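Local structure of CdiI toxin (Salmonella enterica subsp. enterica serovar Rubislaw str. ATCC 10717, 4ZQU) at residues B[4-9]-B[61-66]; B[27-32]-B[83-88]. The protein neutralizes the toxic activity of its cognate CdiA toxin, acting as the immunity protein of a contact-dependent growth inhibition system. All blocks are in the same frame, centred on the assembly; numbering follows the deposited sequence.

Contact 1: B[4-9]-B[61-66]; sequences IVKSAW and SRFVLP
Phe63 and Ser61 both reach the 4-9 segment with the first side-chain torsion extended: CG of Phe63 lies anti to its backbone N (chi1 -171°), and OG of Ser61 does the same (chi1 -177°). The Phe63 ring lies against the backbone of Lys6, whose CA sits over the ring centre, 3.7 Å from the centroid and almost on the ring normal, a CH-pi contact. CB and CG of Lys6 follow alongside, CG 3.8 Å from Phe63 CG and CB close to CD2, while two groups meet the ring edge near its plane: Ile4 CG2, 3.9 Å from Phe63 CZ, and Trp9 CH2, 4.0 Å from Phe63 CD1. The contact joins the lead-in and start of strand 8-14, part of the antiparallel sheet, to the connection between helix 47-59 and the short strand 64-65. At its other end, Trp9 N donates a nearly straight hydrogen bond to Ser61 OG (2.9 Å, 167°); this hydroxyl also bonds Tyr24 O on strand 19-26. Ala8 CB packs 3.6 Å from Ser61 CB. Beside them, Arg62 O lies at the edge of the Trp9 indole, near its plane, 3.5 Å from Trp9 CZ3.

Contact 2: B[27-32]-B[83-88]; sequences YRSNQL and DLYDSR
Tyr85 and Leu84, neighbours on the short helix 82-85, meet the 27-32 segment with differently turned side chains. In Tyr85, CG lies anti to the carbonyl carbon (chi1 -78°), and the phenol runs toward the turn between strands 19-26 and 30-41, where OH comes within 3.6 Å of Tyr27 N and near Tyr27 CB. Ser29 OG approaches the ring at its edge, near the ring plane, 4.1 Å from Tyr85 CE2. A water ties this end together: it accepts from Arg28 N at 2.8 Å, donates to Tyr85 OH at 3.3 Å and is hydrogen-bonded to Ser29 OG. Tyr85 OH is also hydrogen-bonded to Val64 O, while Ser29 OG bonds Arg29 of the CdiA-CT toxin chain.

Gln31 points its CB toward the helix; CG sits between the backbone N and the carbonyl carbon, and the chain is extended beyond it. Its side chain crosses that of Tyr85 with amide and ring planes 69° apart, and the amide end lies beside Leu84 O and the CD2-CE2 side of the ring. In Leu84, by contrast, CG lies anti to the backbone N (chi1 176°), and its CD1 packs 3.7 Å from Leu32 O.

The turn itself is closed by a backbone hydrogen bond from Tyr27 N to Ser29 O. Here a short helix packs against the entry to strand 30-41, an edge strand of this chain's own sheet, and Asn30 and Gln31 pair antiparallel with a toxin strand, so that the sheet continues from one protein into the other: the beta-augmentation of a CDI toxin-immunity complex.

How the contacts relate
Contact 2 is the buried one and contact 1 only partly so, yet the two lie side by side, their centres about 11 Å apart, and both reach the antiparallel sheet. They meet directly: the Phe63 and Tyr27 rings stack, Trp9 CG packs 3.4 Å from Asn30 CB, and Leu65 C lies 3.5 Å from Tyr85 CE1. Their chemistry differs with position. Contact 1 joins the start of a strand to a loop by aromatic-aliphatic packing and one direct hydrogen bond; contact 2 sets a helix against a turn and the start of a strand, with a water bridging its polar end. The toxin chain is within reach of eight residues of contact 2, against two of contact 1. In sequence, the segments of the two contacts alternate.

Contact 1: B[4-9]-B[61-66]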
loop_
_atom_site.group_PDB
_atom_site.type_symbol
_atom_site.label_atom_id
_atom_site.label_comp_id
_atom_site.label_asym_id
_atom_site.label_seq_id
_atom_site.Cartn_x
_atom_site.Cartn_y
_atom_site.Cartn_z
ATOM N N ILE B 4 2.993 13.132 12.192
ATOM C CA ILE B 4 1.698 12.566 11.826
ATOM C C ILE B 4 0.556 13.292 12.527
ATOM O O ILE B 4 0.588 13.488 13.740
ATOM C CB ILE B 4 1.616 11.065 12.167
ATOM C CG1 ILE B 4 2.653 10.271 11.369
ATOM C CG2 ILE B 4 0.220 10.529 11.888
ATOM C CD1 ILE B 4 2.379 10.228 9.885
ATOM N N VAL B 5 -0.448 13.695 11.755
ATOM C CA VAL B 5 -1.648 14.307 12.315
ATOM C C VAL B 5 -2.854 13.422 12.040
ATOM O O VAL B 5 -2.801 12.544 11.182
ATOM C CB VAL B 5 -1.902 15.710 11.736
ATOM C CG1 VAL B 5 -0.723 16.624 12.030
ATOM C CG2 VAL B 5 -2.163 15.628 10.244
ATOM N N LYS B 6 -3.939 13.654 12.770
ATOM C CA LYS B 6 -5.147 12.860 12.598
ATOM C C LYS B 6 -5.727 13.058 11.204
ATOM O O LYS B 6 -5.875 14.186 10.735
ATOM C CB LYS B 6 -6.192 13.213 13.659
ATOM C CG LYS B 6 -7.448 12.362 13.567
ATOM C CD LYS B 6 -8.413 12.657 14.699
ATOM C CE LYS B 6 -9.605 11.717 14.660
ATOM N NZ LYS B 6 -10.503 11.941 15.824
ATOM N N SER B 7 -6.045 11.949 10.543
ATOM C CA SER B 7 -6.592 11.986 9.194
ATOM C C SER B 7 -7.760 11.022 9.045
ATOM O O SER B 7 -7.990 10.166 9.900
ATOM C CB SER B 7 -5.514 11.648 8.160
ATOM O OG SER B 7 -4.364 12.457 8.322
ATOM N N ALA B 8 -8.492 11.174 7.948
ATOM C CA ALA B 8 -9.571 10.264 7.593
ATOM C C ALA B 8 -9.414 9.855 6.135
ATOM O O ALA B 8 -8.992 10.656 5.300
ATOM C CB ALA B 8 -10.924 10.913 7.832
ATOM N N TRP B 9 -9.746 8.608 5.828
ATOM C CA TRP B 9 -9.517 8.087 4.488
ATOM C C TRP B 9 -10.758 7.458 3.869
ATOM O O TRP B 9 -11.750 7.185 4.543
ATOM C CB TRP B 9 -8.387 7.054 4.502
ATOM C CG TRP B 9 -7.090 7.568 5.039
ATOM C CD1 TRP B 9 -6.077 8.134 4.326
ATOM C CD2 TRP B 9 -6.659 7.550 6.405
ATOM N NE1 TRP B 9 -5.041 8.474 5.162
ATOM C CE2 TRP B 9 -5.374 8.127 6.443
ATOM C CE3 TRP B 9 -7.235 7.106 7.597
ATOM C CZ2 TRP B 9 -4.657 8.272 7.627
ATOM C CZ3 TRP B 9 -6.522 7.251 8.771
ATOM C CH2 TRP B 9 -5.246 7.828 8.779
ATOM N N SER B 61 -14.194 6.921 9.163
ATOM C CA SER B 61 -12.788 6.546 9.146
ATOM C C SER B 61 -12.193 6.593 10.544
ATOM O O SER B 61 -12.536 7.461 11.349
ATOM C CB SER B 61 -12.000 7.457 8.206
ATOM O OG SER B 61 -10.642 7.063 8.138
ATOM N N ARG B 62 -11.299 5.653 10.824
ATOM C CA ARG B 62 -10.657 5.571 12.127
ATOM C C ARG B 62 -9.177 5.927 12.061
ATOM O O ARG B 62 -8.476 5.560 11.121
ATOM C CB ARG B 62 -10.821 4.169 12.713
ATOM C CG ARG B 62 -12.236 3.831 13.130
ATOM C CD ARG B 62 -12.289 2.464 13.775
ATOM N NE ARG B 62 -12.088 1.394 12.805
ATOM C CZ ARG B 62 -11.624 0.187 13.111
ATOM N NH1 ARG B 62 -11.299 -0.101 14.366
ATOM N NH2 ARG B 62 -11.477 -0.730 12.165
ATOM N N PHE B 63 -8.719 6.654 13.074
ATOM C CA PHE B 63 -7.312 6.984 13.237
ATOM C C PHE B 63 -6.703 5.970 14.200
ATOM O O PHE B 63 -6.760 6.143 15.415
ATOM C CB PHE B 63 -7.158 8.415 13.751
ATOM C CG PHE B 63 -5.749 8.915 13.751
ATOM C CD1 PHE B 63 -4.982 8.857 12.604
ATOM C CD2 PHE B 63 -5.200 9.467 14.895
ATOM C CE1 PHE B 63 -3.684 9.325 12.601
ATOM C CE2 PHE B 63 -3.902 9.939 14.898
ATOM C CZ PHE B 63 -3.143 9.869 13.750
ATOM N N VAL B 64 -6.125 4.909 13.647
ATOM C CA VAL B 64 -5.891 3.696 14.420
ATOM C C VAL B 64 -4.554 3.019 14.091
ATOM O O VAL B 64 -4.087 3.058 12.954
ATOM C CB VAL B 64 -7.072 2.707 14.196
ATOM C CG1 VAL B 64 -7.335 2.512 12.708
ATOM C CG2 VAL B 64 -6.848 1.371 14.900
ATOM N N LEU B 65 -3.937 2.423 15.109
ATOM C CA LEU B 65 -2.717 1.630 14.958
ATOM C C LEU B 65 -2.978 0.174 15.359
ATOM O O LEU B 65 -3.980 -0.109 16.011
ATOM C CB LEU B 65 -1.591 2.229 15.801
ATOM C CG LEU B 65 -0.860 3.405 15.159
ATOM C CD1 LEU B 65 0.081 4.050 16.157
ATOM C CD2 LEU B 65 -0.104 2.935 13.928
ATOM N N PRO B 66 -2.087 -0.756 14.961
ATOM C CA PRO B 66 -2.307 -2.166 15.318
ATOM C C PRO B 66 -2.385 -2.404 16.823
ATOM O O PRO B 66 -3.276 -3.111 17.297
ATOM C CB PRO B 66 -1.081 -2.872 14.731
ATOM C CG PRO B 66 -0.637 -1.998 13.622
ATOM C CD PRO B 66 -0.930 -0.596 14.061
HETATM O O HOH W 1 -9.782 8.887 10.869
#

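Contact 2: B[27-32]-B[83-88]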
loop_
_atom_site.group_PDB
_atom_site.type_symbol
_atom_site.label_atom_id
_atom_site.label_comp_id
_atom_site.label_asym_id
_atom_site.label_seq_id
_atom_site.Cartn_x
_atom_site.Cartn_y
_atom_site.Cartn_z
ATOM N N TYR B 27 -3.332 5.100 9.891
ATOM C CA TYR B 27 -2.440 6.009 10.586
ATOM C C TYR B 27 -1.488 6.600 9.564
ATOM O O TYR B 27 -1.564 7.779 9.228
ATOM C CB TYR B 27 -1.679 5.263 11.678
ATOM C CG TYR B 27 -0.874 6.126 12.620
ATOM C CD1 TYR B 27 -1.477 6.764 13.693
ATOM C CD2 TYR B 27 0.497 6.276 12.455
ATOM C CE1 TYR B 27 -0.742 7.538 14.567
ATOM C CE2 TYR B 27 1.241 7.052 13.324
ATOM C CZ TYR B 27 0.618 7.681 14.378
ATOM O OH TYR B 27 1.354 8.455 15.247
ATOM N N ARG B 28 -0.590 5.758 9.069
ATOM C CA ARG B 28 0.218 6.098 7.910
ATOM C C ARG B 28 -0.409 5.439 6.688
ATOM O O ARG B 28 -0.940 6.119 5.808
ATOM C CB ARG B 28 1.671 5.662 8.102
ATOM C CG ARG B 28 2.419 6.518 9.112
ATOM C CD ARG B 28 3.906 6.216 9.127
ATOM N NE ARG B 28 4.653 7.187 9.926
ATOM C CZ ARG B 28 5.291 8.243 9.427
ATOM N NH1 ARG B 28 5.286 8.473 8.121
ATOM N NH2 ARG B 28 5.942 9.069 10.236
ATOM N N SER B 29 -0.363 4.112 6.645
ATOM C CA SER B 29 -1.120 3.367 5.648
ATOM C C SER B 29 -2.606 3.445 5.981
ATOM O O SER B 29 -2.980 3.670 7.132
ATOM C CB SER B 29 -0.665 1.907 5.589
ATOM O OG SER B 29 -0.942 1.236 6.808
ATOM N N ASN B 30 -3.449 3.272 4.972
ATOM C CA ASN B 30 -4.889 3.208 5.191
ATOM C C ASN B 30 -5.491 2.067 4.387
ATOM O O ASN B 30 -5.062 1.793 3.266
ATOM C CB ASN B 30 -5.552 4.537 4.831
ATOM C CG ASN B 30 -5.307 4.942 3.392
ATOM O OD1 ASN B 30 -6.142 4.711 2.518
ATOM N ND2 ASN B 30 -4.154 5.551 3.137
ATOM N N GLN B 31 -6.477 1.389 4.960
ATOM C CA GLN B 31 -7.008 0.188 4.336
ATOM C C GLN B 31 -8.494 -0.014 4.597
ATOM O O GLN B 31 -9.063 0.586 5.511
ATOM C CB GLN B 31 -6.235 -1.033 4.825
ATOM C CG GLN B 31 -6.319 -1.261 6.321
ATOM C CD GLN B 31 -5.387 -2.357 6.784
ATOM O OE1 GLN B 31 -5.756 -3.530 6.814
ATOM N NE2 GLN B 31 -4.163 -1.981 7.140
ATOM N N LEU B 32 -9.105 -0.873 3.784
ATOM C CA LEU B 32 -10.521 -1.206 3.894
ATOM C C LEU B 32 -10.921 -1.522 5.329
ATOM O O LEU B 32 -10.429 -2.479 5.929
ATOM C CB LEU B 32 -10.856 -2.388 2.983
ATOM C CG LEU B 32 -12.325 -2.800 2.903
ATOM C CD1 LEU B 32 -13.158 -1.672 2.317
ATOM C CD2 LEU B 32 -12.476 -4.073 2.084
ATOM N N ASP B 83 -7.064 -6.585 14.691
ATOM C CA ASP B 83 -7.719 -7.373 13.648
ATOM C C ASP B 83 -7.824 -6.633 12.316
ATOM O O ASP B 83 -7.885 -7.260 11.254
ATOM C CB ASP B 83 -9.113 -7.800 14.105
ATOM C CG ASP B 83 -9.071 -8.852 15.190
ATOM O OD1 ASP B 83 -8.113 -9.655 15.214
ATOM O OD2 ASP B 83 -9.996 -8.872 16.026
ATOM N N LEU B 84 -7.885 -5.307 12.376
ATOM C CA LEU B 84 -7.884 -4.496 11.168
ATOM C C LEU B 84 -6.593 -4.723 10.392
ATOM O O LEU B 84 -6.611 -4.983 9.187
ATOM C CB LEU B 84 -8.046 -3.014 11.511
ATOM C CG LEU B 84 -7.959 -2.034 10.336
ATOM C CD1 LEU B 84 -9.163 -2.175 9.421
ATOM C CD2 LEU B 84 -7.808 -0.598 10.816
ATOM N N TYR B 85 -5.476 -4.646 11.108
ATOM C CA TYR B 85 -4.149 -4.724 10.508
ATOM C C TYR B 85 -3.671 -6.152 10.236
ATOM O O TYR B 85 -2.685 -6.345 9.522
ATOM C CB TYR B 85 -3.139 -4.009 11.404
ATOM C CG TYR B 85 -3.183 -2.501 11.294
ATOM C CD1 TYR B 85 -3.951 -1.739 12.166
ATOM C CD2 TYR B 85 -2.453 -1.839 10.316
ATOM C CE1 TYR B 85 -3.990 -0.358 12.066
ATOM C CE2 TYR B 85 -2.487 -0.462 10.207
ATOM C CZ TYR B 85 -3.255 0.274 11.085
ATOM O OH TYR B 85 -3.285 1.645 10.976
ATOM N N ASP B 86 -4.362 -7.143 10.801
ATOM C CA ASP B 86 -3.985 -8.548 10.625
ATOM C C ASP B 86 -4.010 -8.959 9.154
ATOM O O ASP B 86 -5.011 -8.766 8.469
ATOM C CB ASP B 86 -4.903 -9.461 11.438
ATOM C CG ASP B 86 -4.589 -10.933 11.232
ATOM O OD1 ASP B 86 -3.631 -11.435 11.856
ATOM O OD2 ASP B 86 -5.294 -11.587 10.439
ATOM N N SER B 87 -2.907 -9.535 8.684
ATOM C CA SER B 87 -2.709 -9.800 7.259
ATOM C C SER B 87 -3.684 -10.823 6.688
ATOM O O SER B 87 -4.051 -10.749 5.514
ATOM C CB SER B 87 -1.275 -10.273 7.002
ATOM O OG SER B 87 -1.000 -11.479 7.693
ATOM N N ARG B 88 -4.095 -11.780 7.511
ATOM C CA ARG B 88 -5.043 -12.789 7.068
ATOM C C ARG B 88 -6.444 -12.199 6.970
ATOM O O ARG B 88 -7.116 -12.356 5.953
ATOM C CB ARG B 88 -5.023 -13.995 8.006
ATOM C CG ARG B 88 -3.962 -15.011 7.635
ATOM C CD ARG B 88 -4.144 -16.345 8.352
ATOM N NE ARG B 88 -2.961 -17.210 8.297
ATOM C CZ ARG B 88 -1.726 -16.865 8.663
ATOM N NH1 ARG B 88 -1.470 -15.674 9.187
ATOM N NH2 ARG B 88 -0.741 -17.744 8.542
HETATM O O HOH W 2 -0.753 2.955 9.406
#